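Local atomic coordinates of putative fructose-bisphosphate aldolase (Coccidioides immitis, PDB entry 3PM6), a protein that is a putative class II fructose-bisphosphate aldolase, a zinc-containing TIM-barrel protein whose assembly holds two copies of the chain. Residues A[64-67]-A[68-72]. Sequence-based numbering, arbitrary orientation.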
ATOM      1  N   GLN A  64      -0.902 -13.139   1.857  1.00 28.40           N
ATOM      2  CA  GLN A  64      -1.492 -14.002   0.804  1.00 30.81           C
ATOM      3  C   GLN A  64      -1.656 -13.181  -0.485  1.00 31.08           C
ATOM      4  O   GLN A  64      -1.313 -13.642  -1.560  1.00 32.23           O
ATOM      5  CB  GLN A  64      -2.855 -14.593   1.257  1.00 30.83           C
ATOM      6  CG  GLN A  64      -2.752 -15.831   2.179  1.00 34.89           C
ATOM      7  CD  GLN A  64      -3.960 -16.089   3.145  1.00 38.87           C
ATOM      8  OE1 GLN A  64      -5.127 -15.659   2.923  1.00 42.02           O
ATOM      9  NE2 GLN A  64      -3.667 -16.828   4.220  1.00 38.38           N
ATOM     10  N   TYR A  65      -2.130 -11.943  -0.358  1.00 30.82           N
ATOM     11  CA  TYR A  65      -2.451 -11.109  -1.511  1.00 31.02           C
ATOM     12  C   TYR A  65      -1.265 -10.346  -2.140  1.00 31.34           C
ATOM     13  O   TYR A  65      -1.135 -10.343  -3.358  1.00 31.53           O
ATOM     14  CB  TYR A  65      -3.598 -10.154  -1.173  1.00 30.54           C
ATOM     15  CG  TYR A  65      -3.769  -8.939  -2.092  1.00 31.57           C
ATOM     16  CD1 TYR A  65      -4.342  -9.067  -3.367  1.00 32.83           C
ATOM     17  CD2 TYR A  65      -3.402  -7.668  -1.664  1.00 31.02           C
ATOM     18  CE1 TYR A  65      -4.525  -7.968  -4.182  1.00 33.62           C
ATOM     19  CE2 TYR A  65      -3.599  -6.548  -2.462  1.00 31.68           C
ATOM     20  CZ  TYR A  65      -4.147  -6.705  -3.716  1.00 33.26           C
ATOM     21  OH  TYR A  65      -4.306  -5.608  -4.523  1.00 34.90           O
ATOM     22  N   ALA A  66      -0.428  -9.707  -1.322  1.00 31.12           N
ATOM     23  CA  ALA A  66       0.596  -8.780  -1.808  1.00 31.66           C
ATOM     24  C   ALA A  66       2.009  -9.168  -1.382  1.00 32.39           C
ATOM     25  O   ALA A  66       2.933  -8.340  -1.428  1.00 33.26           O
ATOM     26  CB  ALA A  66       0.270  -7.366  -1.337  1.00 31.28           C
ATOM     27  N   ASP A  67       2.175 -10.423  -0.971  1.00 32.53           N
ATOM     28  CA  ASP A  67       3.460 -10.944  -0.495  1.00 32.88           C
ATOM     29  C   ASP A  67       4.034 -10.022   0.579  1.00 32.31           C
ATOM     30  O   ASP A  67       3.465  -9.931   1.658  1.00 31.85           O
ATOM     31  CB  ASP A  67       4.420 -11.210  -1.659  1.00 33.39           C
ATOM     32  CG  ASP A  67       3.912 -12.309  -2.586  1.00 35.12           C
ATOM     33  OD1 ASP A  67       3.575 -13.406  -2.080  1.00 33.77           O
ATOM     34  OD2 ASP A  67       3.846 -12.075  -3.816  1.00 36.67           O
ATOM     35  N   SER A  68       5.122  -9.313   0.292  1.00 31.72           N
ATOM     36  CA  SER A  68       5.657  -8.389   1.291  1.00 31.47           C
ATOM     37  C   SER A  68       5.247  -6.918   1.073  1.00 30.58           C
ATOM     38  O   SER A  68       5.616  -6.066   1.871  1.00 30.39           O
ATOM     39  CB  SER A  68       7.187  -8.575   1.496  1.00 31.64           C
ATOM     40  OG  SER A  68       7.938  -8.121   0.379  1.00 33.33           O
ATOM     41  N   LEU A  69       4.432  -6.634   0.054  1.00 30.01           N
ATOM     42  CA  LEU A  69       4.066  -5.235  -0.267  1.00 29.47           C
ATOM     43  C   LEU A  69       3.323  -4.407   0.780  1.00 27.79           C
ATOM     44  O   LEU A  69       3.710  -3.279   1.040  1.00 27.59           O
ATOM     45  CB  LEU A  69       3.289  -5.120  -1.591  1.00 30.80           C
ATOM     46  CG  LEU A  69       4.192  -4.750  -2.770  1.00 32.82           C
ATOM     47  CD1 LEU A  69       3.344  -4.181  -3.900  1.00 33.85           C
ATOM     48  CD2 LEU A  69       5.211  -3.726  -2.288  1.00 35.02           C
ATOM     49  N   LEU A  70       2.220  -4.910   1.324  1.00 25.47           N
ATOM     50  CA  LEU A  70       1.518  -4.145   2.352  1.00 22.95           C
ATOM     51  C   LEU A  70       2.332  -4.122   3.621  1.00 21.74           C
ATOM     52  O   LEU A  70       2.351  -3.115   4.339  1.00 21.00           O
ATOM     53  CB  LEU A  70       0.138  -4.743   2.631  1.00 22.22           C
ATOM     54  CG  LEU A  70      -0.925  -4.280   1.660  1.00 21.16           C
ATOM     55  CD1 LEU A  70      -2.173  -5.127   1.761  1.00 19.72           C
ATOM     56  CD2 LEU A  70      -1.241  -2.794   1.938  1.00 19.75           C
ATOM     57  N   VAL A  71       2.986  -5.248   3.918  1.00 20.32           N
ATOM     58  CA  VAL A  71       3.793  -5.358   5.131  1.00 19.49           C
ATOM     59  C   VAL A  71       4.873  -4.261   5.089  1.00 20.94           C
ATOM     60  O   VAL A  71       5.021  -3.503   6.055  1.00 20.85           O
ATOM     61  CB  VAL A  71       4.422  -6.759   5.278  1.00 18.87           C
ATOM     62  CG1 VAL A  71       5.393  -6.839   6.446  1.00 19.67           C
ATOM     63  CG2 VAL A  71       3.375  -7.800   5.413  1.00 18.48           C
ATOM     64  N   ARG A  72       5.585  -4.169   3.954  1.00 21.70           N
ATOM     65  CA  ARG A  72       6.706  -3.249   3.775  1.00 22.83           C
ATOM     66  C   ARG A  72       6.235  -1.788   3.776  1.00 23.64           C
ATOM     67  O   ARG A  72       6.837  -0.939   4.419  1.00 24.45           O
ATOM     68  CB  ARG A  72       7.464  -3.561   2.471  1.00 22.59           C
TER
HETATM   69  O   HOH W   1       1.956  -7.697   2.110  1.00 24.42           O
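S68 and L69 complete a type II' beta turn with A66 and D67, and this turn joins helix 60-66 to helix 69-80. D67 takes the first of the two central positions with positive phi (51°), and S68 takes the second. The side chain of S68 starts out away from 64-67. The end of the D67 side chain turns away, and its OD1 forms a salt bridge with R100. L69 closes the turn: its N donates to the O of A66 at 2.7 Å (N-H...O 160°). Beside this bond the CB of L69 packs on the CB of A66 at 3.8 Å, and the methyl of A66 also faces the start of the new helix, 4.1 Å from L70 N. The end of the L70 side chain comes back toward 64-67. With CG swung roughly opposite the carbonyl carbon (chi1 -84°) and the chain extended beyond it, CD1 reaches the edge of the Y65 ring, near the ring plane, 4.4 Å from CD2. That ring stacks on W61, and its hydroxyl is hydrogen-bonded to T279 of the second subunit. At V71 the link is through water: one water molecule donates to D67 O at 2.7 Å and accepts from V71 N at 3.2 Å, tying the turn to the first turn of helix 69-80. The S68 carbonyl, just ahead of that helix, accepts from R72 N. L41 of the second subunit packs on Y65 and A66, and its L37 packs on L70, so the apolar side of the bend belongs to the subunit interface. The whole is a type II' beta turn linking two consecutive helices on the outer layer of a TIM barrel, between strands 54-58 and 85-92.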